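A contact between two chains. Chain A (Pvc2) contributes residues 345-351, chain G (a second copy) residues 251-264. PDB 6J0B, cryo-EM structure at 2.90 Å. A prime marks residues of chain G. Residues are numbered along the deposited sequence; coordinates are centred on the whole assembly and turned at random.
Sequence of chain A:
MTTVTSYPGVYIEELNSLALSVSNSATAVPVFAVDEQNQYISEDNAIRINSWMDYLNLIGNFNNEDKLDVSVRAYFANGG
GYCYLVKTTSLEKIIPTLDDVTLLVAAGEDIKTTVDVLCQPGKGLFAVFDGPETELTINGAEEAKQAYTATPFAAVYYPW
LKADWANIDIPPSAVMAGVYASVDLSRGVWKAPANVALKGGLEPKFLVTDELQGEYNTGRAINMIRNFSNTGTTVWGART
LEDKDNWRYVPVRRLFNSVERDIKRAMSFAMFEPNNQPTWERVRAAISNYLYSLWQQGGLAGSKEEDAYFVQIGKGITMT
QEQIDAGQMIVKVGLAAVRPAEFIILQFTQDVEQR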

# COMPACT_ATOMS: atom_id res chain seq x y z
N ILE A 345 -26.08 -51.40 3.52
CA ILE A 345 -26.25 -52.15 2.28
C ILE A 345 -25.97 -51.22 1.11
O ILE A 345 -26.68 -50.23 0.91
CB ILE A 345 -27.66 -52.75 2.19
CG1 ILE A 345 -27.88 -53.71 3.36
CG2 ILE A 345 -27.84 -53.46 0.87
CD1 ILE A 345 -29.29 -54.16 3.51
N LEU A 346 -24.95 -51.55 0.33
CA LEU A 346 -24.59 -50.81 -0.87
C LEU A 346 -25.20 -51.50 -2.07
O LEU A 346 -25.07 -52.72 -2.21
CB LEU A 346 -23.08 -50.78 -1.06
CG LEU A 346 -22.29 -49.80 -0.24
CD1 LEU A 346 -20.87 -50.31 -0.19
CD2 LEU A 346 -22.38 -48.50 -0.97
N GLN A 347 -25.85 -50.73 -2.93
CA GLN A 347 -26.29 -51.23 -4.22
C GLN A 347 -25.52 -50.51 -5.31
O GLN A 347 -25.60 -49.29 -5.43
CB GLN A 347 -27.79 -51.05 -4.40
CG GLN A 347 -28.58 -52.06 -3.63
CD GLN A 347 -29.67 -51.43 -2.83
OE1 GLN A 347 -29.93 -50.24 -2.97
NE2 GLN A 347 -30.32 -52.22 -1.98
N PHE A 348 -24.76 -51.28 -6.09
CA PHE A 348 -23.94 -50.73 -7.16
C PHE A 348 -24.62 -51.01 -8.49
O PHE A 348 -24.86 -52.17 -8.84
CB PHE A 348 -22.53 -51.31 -7.13
CG PHE A 348 -21.64 -50.62 -6.15
CD1 PHE A 348 -21.69 -50.95 -4.81
CD2 PHE A 348 -20.76 -49.64 -6.57
CE1 PHE A 348 -20.88 -50.31 -3.91
CE2 PHE A 348 -19.95 -49.00 -5.66
CZ PHE A 348 -20.01 -49.34 -4.33
N THR A 349 -24.94 -49.95 -9.21
CA THR A 349 -25.62 -50.03 -10.49
C THR A 349 -24.62 -49.75 -11.60
O THR A 349 -23.76 -48.88 -11.47
CB THR A 349 -26.78 -49.03 -10.55
OG1 THR A 349 -27.42 -48.96 -9.28
CG2 THR A 349 -27.80 -49.46 -11.57
N GLN A 350 -24.72 -50.51 -12.69
CA GLN A 350 -23.73 -50.39 -13.75
C GLN A 350 -24.02 -49.20 -14.66
O GLN A 350 -23.10 -48.59 -15.21
CB GLN A 350 -23.65 -51.70 -14.54
CG GLN A 350 -22.73 -51.69 -15.75
CD GLN A 350 -21.27 -51.55 -15.42
OE1 GLN A 350 -20.77 -50.44 -15.28
NE2 GLN A 350 -20.58 -52.67 -15.33
N ASP A 351 -25.28 -48.84 -14.83
CA ASP A 351 -25.62 -47.68 -15.65
C ASP A 351 -25.97 -46.49 -14.77
O ASP A 351 -26.69 -46.62 -13.77
CB ASP A 351 -26.77 -47.99 -16.61
CG ASP A 351 -28.00 -48.54 -15.92
OD1 ASP A 351 -27.86 -49.08 -14.81
OD2 ASP A 351 -29.10 -48.43 -16.49
N PRO G 251 -10.87 -54.94 -17.20
CA PRO G 251 -10.74 -53.63 -16.53
C PRO G 251 -12.03 -53.12 -15.93
O PRO G 251 -11.98 -52.36 -14.96
CB PRO G 251 -10.23 -52.71 -17.64
CG PRO G 251 -10.67 -53.32 -18.85
CD PRO G 251 -10.47 -54.76 -18.62
N VAL G 252 -13.19 -53.50 -16.47
CA VAL G 252 -14.45 -53.03 -15.91
C VAL G 252 -14.81 -53.81 -14.66
O VAL G 252 -15.32 -53.25 -13.68
CB VAL G 252 -15.56 -53.11 -16.98
CG1 VAL G 252 -16.85 -52.51 -16.46
CG2 VAL G 252 -15.12 -52.39 -18.24
N ARG G 253 -14.53 -55.12 -14.66
CA ARG G 253 -14.82 -55.94 -13.49
C ARG G 253 -13.87 -55.63 -12.34
O ARG G 253 -14.29 -55.59 -11.18
CB ARG G 253 -14.75 -57.42 -13.86
CG ARG G 253 -15.01 -58.39 -12.73
CD ARG G 253 -16.45 -58.38 -12.27
NE ARG G 253 -16.66 -57.52 -11.12
CZ ARG G 253 -17.82 -57.37 -10.50
NH1 ARG G 253 -18.89 -58.02 -10.92
NH2 ARG G 253 -17.92 -56.56 -9.45
N ARG G 254 -12.59 -55.39 -12.64
CA ARG G 254 -11.63 -55.06 -11.60
C ARG G 254 -11.76 -53.62 -11.11
O ARG G 254 -11.30 -53.33 -10.00
CB ARG G 254 -10.21 -55.30 -12.08
CG ARG G 254 -9.80 -56.75 -12.07
CD ARG G 254 -8.41 -56.94 -12.63
NE ARG G 254 -7.48 -55.91 -12.18
CZ ARG G 254 -6.85 -55.92 -11.01
NH1 ARG G 254 -6.02 -54.94 -10.70
NH2 ARG G 254 -7.07 -56.89 -10.14
N LEU G 255 -12.34 -52.73 -11.90
CA LEU G 255 -12.63 -51.39 -11.40
C LEU G 255 -13.74 -51.43 -10.37
O LEU G 255 -13.63 -50.83 -9.30
CB LEU G 255 -13.01 -50.45 -12.54
CG LEU G 255 -13.42 -49.04 -12.10
CD1 LEU G 255 -12.23 -48.28 -11.57
CD2 LEU G 255 -14.06 -48.29 -13.24
N PHE G 256 -14.82 -52.16 -10.67
CA PHE G 256 -15.93 -52.27 -9.74
C PHE G 256 -15.56 -53.03 -8.47
O PHE G 256 -16.09 -52.73 -7.41
CB PHE G 256 -17.12 -52.94 -10.42
CG PHE G 256 -18.05 -51.98 -11.07
CD1 PHE G 256 -19.27 -51.67 -10.48
CD2 PHE G 256 -17.71 -51.37 -12.26
CE1 PHE G 256 -20.13 -50.78 -11.08
CE2 PHE G 256 -18.57 -50.47 -12.86
CZ PHE G 256 -19.78 -50.18 -12.27
N ASN G 257 -14.64 -53.99 -8.57
CA ASN G 257 -14.13 -54.66 -7.38
C ASN G 257 -13.30 -53.70 -6.53
O ASN G 257 -13.33 -53.77 -5.30
CB ASN G 257 -13.30 -55.88 -7.76
CG ASN G 257 -14.14 -57.09 -8.06
OD1 ASN G 257 -15.37 -57.01 -8.09
ND2 ASN G 257 -13.49 -58.21 -8.31
N SER G 258 -12.56 -52.80 -7.18
CA SER G 258 -11.69 -51.90 -6.45
C SER G 258 -12.46 -50.74 -5.83
O SER G 258 -12.13 -50.28 -4.73
CB SER G 258 -10.59 -51.37 -7.37
OG SER G 258 -10.15 -50.10 -6.93
N VAL G 259 -13.46 -50.22 -6.55
CA VAL G 259 -14.25 -49.09 -6.07
C VAL G 259 -15.05 -49.49 -4.84
O VAL G 259 -15.08 -48.77 -3.83
CB VAL G 259 -15.17 -48.57 -7.19
CG1 VAL G 259 -16.23 -47.64 -6.64
CG2 VAL G 259 -14.36 -47.85 -8.22
N GLU G 260 -15.65 -50.68 -4.87
CA GLU G 260 -16.51 -51.09 -3.77
C GLU G 260 -15.70 -51.50 -2.55
O GLU G 260 -16.22 -51.49 -1.42
CB GLU G 260 -17.43 -52.21 -4.24
CG GLU G 260 -16.82 -53.58 -4.39
CD GLU G 260 -17.67 -54.47 -5.28
OE1 GLU G 260 -18.54 -53.94 -6.00
OE2 GLU G 260 -17.48 -55.71 -5.26
N ARG G 261 -14.43 -51.83 -2.73
CA ARG G 261 -13.55 -52.06 -1.59
C ARG G 261 -13.15 -50.74 -0.94
O ARG G 261 -13.04 -50.65 0.29
CB ARG G 261 -12.32 -52.85 -2.04
CG ARG G 261 -11.08 -52.67 -1.20
CD ARG G 261 -10.00 -53.66 -1.53
NE ARG G 261 -8.68 -53.07 -1.37
CZ ARG G 261 -7.59 -53.76 -1.06
NH1 ARG G 261 -6.42 -53.15 -0.94
NH2 ARG G 261 -7.67 -55.06 -0.85
N ASP G 262 -12.95 -49.69 -1.73
CA ASP G 262 -12.63 -48.39 -1.15
C ASP G 262 -13.85 -47.76 -0.49
O ASP G 262 -13.72 -47.04 0.50
CB ASP G 262 -12.07 -47.46 -2.21
CG ASP G 262 -10.83 -47.99 -2.87
OD1 ASP G 262 -10.37 -49.08 -2.48
OD2 ASP G 262 -10.30 -47.33 -3.78
N ILE G 263 -15.04 -48.03 -1.03
CA ILE G 263 -16.27 -47.55 -0.41
C ILE G 263 -16.56 -48.33 0.86
O ILE G 263 -17.13 -47.80 1.83
CB ILE G 263 -17.41 -47.60 -1.45
CG1 ILE G 263 -17.15 -46.54 -2.52
CG2 ILE G 263 -18.78 -47.35 -0.84
CD1 ILE G 263 -18.21 -46.45 -3.59
N LYS G 264 -16.13 -49.60 0.91
CA LYS G 264 -16.18 -50.40 2.14
C LYS G 264 -15.43 -49.74 3.28
O LYS G 264 -15.89 -49.78 4.43
CB LYS G 264 -15.57 -51.78 1.89
CG LYS G 264 -16.50 -52.93 1.74
CD LYS G 264 -15.99 -54.13 2.53
CE LYS G 264 -16.87 -55.35 2.33
NZ LYS G 264 -16.42 -56.52 3.13

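The C-terminal strand of one Pvc2 copy lies against a helix of the second, running nearly antiparallel to it (153°), and the two bury 400 Å² between them. No hydrogen bond crosses this patch; fit of shape does the work. Strand alternation sets the pattern: Leu346 and Phe348 point toward the helix, while Ile345 and Gln347 make no contact with it.

Phe348 is the main bump. Its flat ring enters a hollow lined by Val259′, Glu260′ and Ile263′, residues brought together by one helical turn. CB of Glu260′ sits over one ring face, 4.2 Å from the centroid of Phe348, in a CH-pi contact that uses the aliphatic base of an acidic side chain. At the ring edge, Phe348 CZ meets Ile263′ CD1 at 3.5 Å. Val259′ adds a looser apolar contact, its CG1 4.1 Å from Phe348 CE2. The branched Ile263′ also reaches Leu346, its CG2 lying 3.7 Å from Leu346 CD1, so it packs against both Leu346 and Phe348.

At and just past the end of the strand, the bump comes from the helix. Phe256′ points toward chain A, its CE1 4.1 Å from Thr349 O and its CZ 3.2 Å from Gln350 OE1. The long, flexible Gln350 starts sideways but its end comes nearer, placing NE2 3.9 Å from Val252′ CG1.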